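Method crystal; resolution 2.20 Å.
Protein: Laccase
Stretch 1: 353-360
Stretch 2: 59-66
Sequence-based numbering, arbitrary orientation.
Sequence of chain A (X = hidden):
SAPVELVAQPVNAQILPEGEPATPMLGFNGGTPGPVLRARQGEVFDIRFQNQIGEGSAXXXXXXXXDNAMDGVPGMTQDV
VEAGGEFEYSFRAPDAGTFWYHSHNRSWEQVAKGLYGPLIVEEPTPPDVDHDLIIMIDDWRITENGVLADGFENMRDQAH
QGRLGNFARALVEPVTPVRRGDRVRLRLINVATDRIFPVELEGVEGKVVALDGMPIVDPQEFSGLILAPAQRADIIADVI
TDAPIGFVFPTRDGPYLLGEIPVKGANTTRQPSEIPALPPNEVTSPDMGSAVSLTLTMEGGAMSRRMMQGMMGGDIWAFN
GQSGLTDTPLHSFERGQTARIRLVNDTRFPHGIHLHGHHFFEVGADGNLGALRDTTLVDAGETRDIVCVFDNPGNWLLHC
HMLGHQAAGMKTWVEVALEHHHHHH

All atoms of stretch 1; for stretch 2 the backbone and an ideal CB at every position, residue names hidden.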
ATOM      1  N   ILE A 353      -2.393  10.232   4.988  1.00 32.95           N
ATOM      2  CA  ILE A 353      -1.732  10.207   6.308  1.00 34.49           C
ATOM      3  C   ILE A 353      -1.249   8.815   6.629  1.00 34.27           C
ATOM      4  O   ILE A 353      -2.048   7.897   6.701  1.00 34.42           O
ATOM      5  CB  ILE A 353      -2.745  10.593   7.406  1.00 36.04           C
ATOM      6  CG1 ILE A 353      -3.446  11.919   7.034  1.00 38.88           C
ATOM      7  CG2 ILE A 353      -2.106  10.588   8.824  1.00 35.73           C
ATOM      8  CD1 ILE A 353      -2.731  13.206   7.558  1.00 42.32           C
ATOM      9  N   HIS A 354       0.050   8.657   6.849  1.00 34.35           N
ATOM     10  CA  HIS A 354       0.598   7.334   7.153  1.00 35.16           C
ATOM     11  C   HIS A 354       1.411   7.315   8.471  1.00 36.01           C
ATOM     12  O   HIS A 354       2.351   8.094   8.630  1.00 37.22           O
ATOM     13  CB  HIS A 354       1.382   6.826   5.945  1.00 32.96           C
ATOM     14  CG  HIS A 354       2.148   5.560   6.195  1.00 35.94           C
ATOM     15  ND1 HIS A 354       1.591   4.452   6.805  1.00 36.20           N
ATOM     16  CD2 HIS A 354       3.425   5.219   5.886  1.00 34.13           C
ATOM     17  CE1 HIS A 354       2.499   3.495   6.882  1.00 36.89           C
ATOM     18  NE2 HIS A 354       3.617   3.935   6.332  1.00 37.13           N
ATOM     19  N   LEU A 355       1.027   6.443   9.403  1.00 35.92           N
ATOM     20  CA  LEU A 355       1.693   6.334  10.699  1.00 37.53           C
ATOM     21  C   LEU A 355       2.589   5.117  10.738  1.00 37.22           C
ATOM     22  O   LEU A 355       2.137   3.999  10.483  1.00 36.24           O
ATOM     23  CB  LEU A 355       0.681   6.252  11.863  1.00 39.87           C
ATOM     24  CG  LEU A 355       1.347   6.065  13.227  1.00 41.69           C
ATOM     25  CD1 LEU A 355       2.176   7.335  13.607  1.00 42.71           C
ATOM     26  CD2 LEU A 355       0.338   5.704  14.304  1.00 44.41           C
ATOM     27  N   HIS A 356       3.865   5.345  11.047  1.00 37.32           N
ATOM     28  CA  HIS A 356       4.868   4.282  10.953  1.00 36.92           C
ATOM     29  C   HIS A 356       4.809   3.370  12.197  1.00 38.79           C
ATOM     30  O   HIS A 356       4.548   3.833  13.310  1.00 39.10           O
ATOM     31  CB  HIS A 356       6.280   4.880  10.776  1.00 37.31           C
ATOM     32  CG  HIS A 356       6.567   5.379   9.385  1.00 35.92           C
ATOM     33  ND1 HIS A 356       7.794   5.215   8.774  1.00 34.17           N
ATOM     34  CD2 HIS A 356       5.786   6.019   8.484  1.00 33.27           C
ATOM     35  CE1 HIS A 356       7.768   5.761   7.571  1.00 33.05           C
ATOM     36  NE2 HIS A 356       6.560   6.251   7.367  1.00 35.90           N
ATOM     37  N   GLY A 357       5.006   2.077  11.965  1.00 38.23           N
ATOM     38  CA  GLY A 357       5.213   1.108  13.019  1.00 40.97           C
ATOM     39  C   GLY A 357       3.968   0.650  13.766  1.00 42.04           C
ATOM     40  O   GLY A 357       4.064  -0.205  14.578  1.00 42.82           O
ATOM     41  N   HIS A 358       2.814   1.205  13.424  1.00 41.69           N
ATOM     42  CA  HIS A 358       1.548   0.966  14.087  1.00 42.65           C
ATOM     43  C   HIS A 358       0.435   0.965  13.061  1.00 42.24           C
ATOM     44  O   HIS A 358       0.559   1.609  12.000  1.00 40.14           O
ATOM     45  CB  HIS A 358       1.279   2.112  15.064  1.00 42.76           C
ATOM     46  CG  HIS A 358       2.277   2.173  16.164  1.00 43.88           C
ATOM     47  ND1 HIS A 358       3.548   2.684  15.980  1.00 38.96           N
ATOM     48  CD2 HIS A 358       2.228   1.696  17.438  1.00 42.23           C
ATOM     49  CE1 HIS A 358       4.225   2.548  17.112  1.00 46.45           C
ATOM     50  NE2 HIS A 358       3.442   1.970  18.017  1.00 42.66           N
ATOM     51  N   HIS A 359      -0.617   0.201  13.361  1.00 44.28           N
ATOM     52  CA  HIS A 359      -1.924   0.381  12.740  1.00 44.72           C
ATOM     53  C   HIS A 359      -2.813   1.178  13.692  1.00 47.13           C
ATOM     54  O   HIS A 359      -2.533   1.272  14.878  1.00 48.88           O
ATOM     55  CB  HIS A 359      -2.565  -0.965  12.399  1.00 45.30           C
ATOM     56  CG  HIS A 359      -2.133  -1.522  11.070  1.00 44.33           C
ATOM     57  ND1 HIS A 359      -0.850  -1.976  10.825  1.00 43.37           N
ATOM     58  CD2 HIS A 359      -2.827  -1.732   9.928  1.00 42.04           C
ATOM     59  CE1 HIS A 359      -0.766  -2.411   9.580  1.00 41.62           C
ATOM     60  NE2 HIS A 359      -1.954  -2.285   9.017  1.00 41.89           N
ATOM     61  N   PHE A 360      -3.878   1.768  13.164  1.00 47.58           N
ATOM     62  CA  PHE A 360      -4.778   2.594  13.957  1.00 49.18           C
ATOM     63  C   PHE A 360      -6.207   2.459  13.455  1.00 49.88           C
ATOM     64  O   PHE A 360      -6.424   2.111  12.279  1.00 48.30           O
ATOM     65  CB  PHE A 360      -4.362   4.065  13.873  1.00 47.96           C
ATOM     66  CG  PHE A 360      -4.296   4.594  12.464  1.00 45.27           C
ATOM     67  CD1 PHE A 360      -5.449   4.996  11.804  1.00 43.35           C
ATOM     68  CD2 PHE A 360      -3.076   4.664  11.790  1.00 43.00           C
ATOM     69  CE1 PHE A 360      -5.391   5.494  10.491  1.00 42.27           C
ATOM     70  CE2 PHE A 360      -3.014   5.145  10.476  1.00 41.43           C
ATOM     71  CZ  PHE A 360      -4.186   5.559   9.828  1.00 40.20           C
ATOM     72  N   UNK A  59      14.766   2.154   2.325  1.00 30.20           N
ATOM     73  CA  UNK A  59      13.521   1.459   2.021  1.00 28.59           C
ATOM     74  C   UNK A  59      12.569   1.402   3.233  1.00 30.79           C
ATOM     75  O   UNK A  59      12.984   1.024   4.330  1.00 29.94           O
ATOM     76  CB  UNK A  59      13.831   0.042   1.535  1.00 28.59           C
ATOM     77  N   UNK A  60      11.314   1.831   3.029  1.00 29.97           N
ATOM     78  CA  UNK A  60      10.274   1.731   4.052  1.00 30.53           C
ATOM     79  C   UNK A  60       9.402   0.504   3.769  1.00 30.12           C
ATOM     80  O   UNK A  60       9.013   0.262   2.641  1.00 30.12           O
ATOM     81  CB  UNK A  60       9.424   3.003   4.092  1.00 30.53           C
ATOM     82  N   UNK A  61       9.141  -0.287   4.796  1.00 30.80           N
ATOM     83  CA  UNK A  61       8.292  -1.458   4.693  1.00 29.90           C
ATOM     84  C   UNK A  61       6.935  -0.986   5.211  1.00 30.48           C
ATOM     85  O   UNK A  61       6.718  -0.891   6.415  1.00 32.22           O
ATOM     86  CB  UNK A  61       8.840  -2.654   5.474  1.00 29.90           C
ATOM     87  N   UNK A  62       6.036  -0.708   4.272  1.00 29.98           N
ATOM     88  CA  UNK A  62       4.796   0.038   4.516  1.00 30.86           C
ATOM     89  C   UNK A  62       3.702  -0.792   5.202  1.00 32.23           C
ATOM     90  O   UNK A  62       3.150  -1.707   4.601  1.00 33.31           O
ATOM     91  CB  UNK A  62       4.259   0.578   3.189  1.00 30.86           C
ATOM     92  N   UNK A  63       3.419  -0.504   6.471  1.00 34.94           N
ATOM     93  CA  UNK A  63       2.494  -1.325   7.301  1.00 35.81           C
ATOM     94  C   UNK A  63       3.112  -2.393   8.201  1.00 37.83           C
ATOM     95  O   UNK A  63       2.413  -3.097   8.964  1.00 38.77           O
ATOM     96  CB  UNK A  63       1.503  -2.030   6.372  1.00 35.81           C
ATOM     97  N   UNK A  64       4.423  -2.533   8.142  1.00 38.25           N
ATOM     98  CA  UNK A  64       5.075  -3.549   8.954  1.00 39.43           C
ATOM     99  C   UNK A  64       5.196  -3.016  10.379  1.00 41.48           C
ATOM    100  O   UNK A  64       5.797  -1.974  10.607  1.00 41.92           O
ATOM    101  CB  UNK A  64       6.445  -3.922   8.384  1.00 39.43           C
ATOM    102  N   UNK A  65       4.594  -3.733  11.324  1.00 44.10           N
ATOM    103  CA  UNK A  65       4.715  -3.453  12.733  1.00 46.61           C
ATOM    104  C   UNK A  65       5.981  -4.147  13.202  1.00 47.88           C
ATOM    105  O   UNK A  65       5.908  -5.216  13.839  1.00 50.03           O
ATOM    106  CB  UNK A  65       3.484  -3.914  13.516  1.00 46.61           C
ATOM    107  N   UNK A  66       7.132  -3.551  12.897  1.00 47.00           N
ATOM    108  CA  UNK A  66       8.435  -4.226  13.057  1.00 47.08           C
ATOM    109  C   UNK A  66       9.424  -3.468  13.941  1.00 48.05           C
ATOM    110  O   UNK A  66       9.131  -2.362  14.414  1.00 47.72           O
ATOM    111  CB  UNK A  66       9.070  -4.444  11.682  1.00 47.08           C
TER

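Position 59 lies beyond the reach of stretch 1, whose atoms are all more than 5.5 Å from its ideal CB. With phi/psi of -119/128° the backbone is that of a strand, which suits beta-branched residues without requiring one. The residue is Val 59, and it makes no contact here.

At position 60 the CA-to-CB bond points toward stretch 1, and the ideal CB is 4.7 Å from CE1 of His 356. Beyond it lie the imidazoles of His 354 and His 356, offering ring nitrogens and a flat face. A planar side chain able to hydrogen bond fits best; histidine, asparagine or glutamine could all be considered. The deposited His 60 (chi1 t) uses both features. Its ring forms an offset stack with that of His 356, planes at 11° and centroids 3.8 Å apart, while its edge meets His 354 in a hydrogen bond, NE2 of His 60 to NE2 of His 354, at 3.0 Å.

The CA-to-CB bond of position 61 points away from stretch 1, which therefore places no demand on size or polarity. Trp 61 occupies it.

Position 62 points sideways, yet its ideal CB is 4.6 Å from NE2 of His 354. A side chain bending back would cover the open face of that imidazole, so an aromatic ring is a natural choice, though an aliphatic group could also pack there. His 62 (chi1 t) brings its end nearer and stacks face to face on His 354, centroids 3.5 Å apart and planes at 11°. Nitrogens of the two rings approach each other, but their angles are poor for hydrogen bonding, as expected of stacked rings.

At position 63 phi/psi of 96/-2° would jam a CB against the preceding carbonyl oxygen, and the ideal CB is also 3.9 Å from CE1 of His 359. Glycine is clearly indicated. Gly 63 sits within a type II turn, and its O lies 3.3 Å from CE1 of His 359, at the ring edge.

Position 64 points away, leaving the side chain unspecified by stretch 1. In Leu 64 the backbone makes the link: water 1 donates to its O and accepts a weak bond from N of Gly 357.

At position 65 the bond runs sideways, its ideal CB 3.9 Å from O of Gly 357. A long, flexible chain could pass along His 359. Arg 65 does so, CG lying 4.1 Å from ND1 of His 359; water 2 joins its NE, weakly, to N of His 359.

Position 66 points away and accepts many residues; it is Ile 66.

Stretch 2 59-66: VHWHGLRI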
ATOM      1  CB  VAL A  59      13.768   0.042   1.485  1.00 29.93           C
ATOM      2  CG1 VAL A  59      12.428  -0.625   1.118  1.00 26.42           C
ATOM      3  CG2 VAL A  59      14.687   0.076   0.217  1.00 28.92           C
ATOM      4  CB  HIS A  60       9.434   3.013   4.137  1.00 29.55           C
ATOM      5  CG  HIS A  60       8.318   2.937   5.127  1.00 33.08           C
ATOM      6  ND1 HIS A  60       8.516   2.561   6.440  1.00 36.28           N
ATOM      7  CD2 HIS A  60       6.992   3.196   5.007  1.00 33.49           C
ATOM      8  CE1 HIS A  60       7.359   2.567   7.083  1.00 36.43           C
ATOM      9  NE2 HIS A  60       6.421   2.962   6.242  1.00 37.44           N
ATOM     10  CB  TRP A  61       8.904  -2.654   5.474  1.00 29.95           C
ATOM     11  CG  TRP A  61      10.370  -2.687   5.257  1.00 30.15           C
ATOM     12  CD1 TRP A  61      11.321  -2.047   5.999  1.00 30.88           C
ATOM     13  CD2 TRP A  61      11.064  -3.284   4.142  1.00 29.12           C
ATOM     14  NE1 TRP A  61      12.569  -2.248   5.451  1.00 31.05           N
ATOM     15  CE2 TRP A  61      12.439  -2.992   4.304  1.00 30.48           C
ATOM     16  CE3 TRP A  61      10.658  -4.072   3.054  1.00 27.33           C
ATOM     17  CZ2 TRP A  61      13.414  -3.427   3.392  1.00 29.71           C
ATOM     18  CZ3 TRP A  61      11.631  -4.532   2.155  1.00 30.36           C
ATOM     19  CH2 TRP A  61      12.992  -4.195   2.328  1.00 30.42           C
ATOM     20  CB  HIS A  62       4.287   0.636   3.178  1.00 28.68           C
ATOM     21  CG  HIS A  62       3.258   1.710   3.367  1.00 28.79           C
ATOM     22  ND1 HIS A  62       3.481   3.015   3.011  1.00 29.06           N
ATOM     23  CD2 HIS A  62       2.019   1.679   3.923  1.00 28.34           C
ATOM     24  CE1 HIS A  62       2.424   3.750   3.324  1.00 26.57           C
ATOM     25  NE2 HIS A  62       1.514   2.957   3.859  1.00 29.77           N
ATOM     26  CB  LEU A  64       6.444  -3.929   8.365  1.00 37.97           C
ATOM     27  CG  LEU A  64       6.559  -5.022   7.279  1.00 38.43           C
ATOM     28  CD1 LEU A  64       5.988  -6.362   7.754  1.00 36.31           C
ATOM     29  CD2 LEU A  64       5.920  -4.642   5.946  1.00 35.93           C
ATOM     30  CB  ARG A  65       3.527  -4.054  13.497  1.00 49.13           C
ATOM     31  CG  ARG A  65       2.150  -3.459  13.181  1.00 49.92           C
ATOM     32  CD  ARG A  65       1.096  -4.533  13.432  1.00 51.31           C
ATOM     33  NE  ARG A  65       0.372  -4.290  14.656  1.00 57.31           N
ATOM     34  CZ  ARG A  65      -0.396  -5.176  15.283  1.00 59.17           C
ATOM     35  NH1 ARG A  65      -0.559  -6.425  14.836  1.00 58.25           N
ATOM     36  NH2 ARG A  65      -0.982  -4.801  16.391  1.00 63.41           N
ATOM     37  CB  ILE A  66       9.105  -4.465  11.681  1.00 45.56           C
ATOM     38  CG1 ILE A  66       9.380  -3.128  10.961  1.00 42.98           C
ATOM     39  CG2 ILE A  66       8.266  -5.421  10.846  1.00 44.75           C
ATOM     40  CD1 ILE A  66      10.235  -3.254   9.683  1.00 40.86           C
TER
HETATM   41  O   HOH W   1       6.570   0.721   9.980  1.00  8.39           O
HETATM   42  O   HOH W   2      -0.087  -1.216  16.134  1.00  8.29           O
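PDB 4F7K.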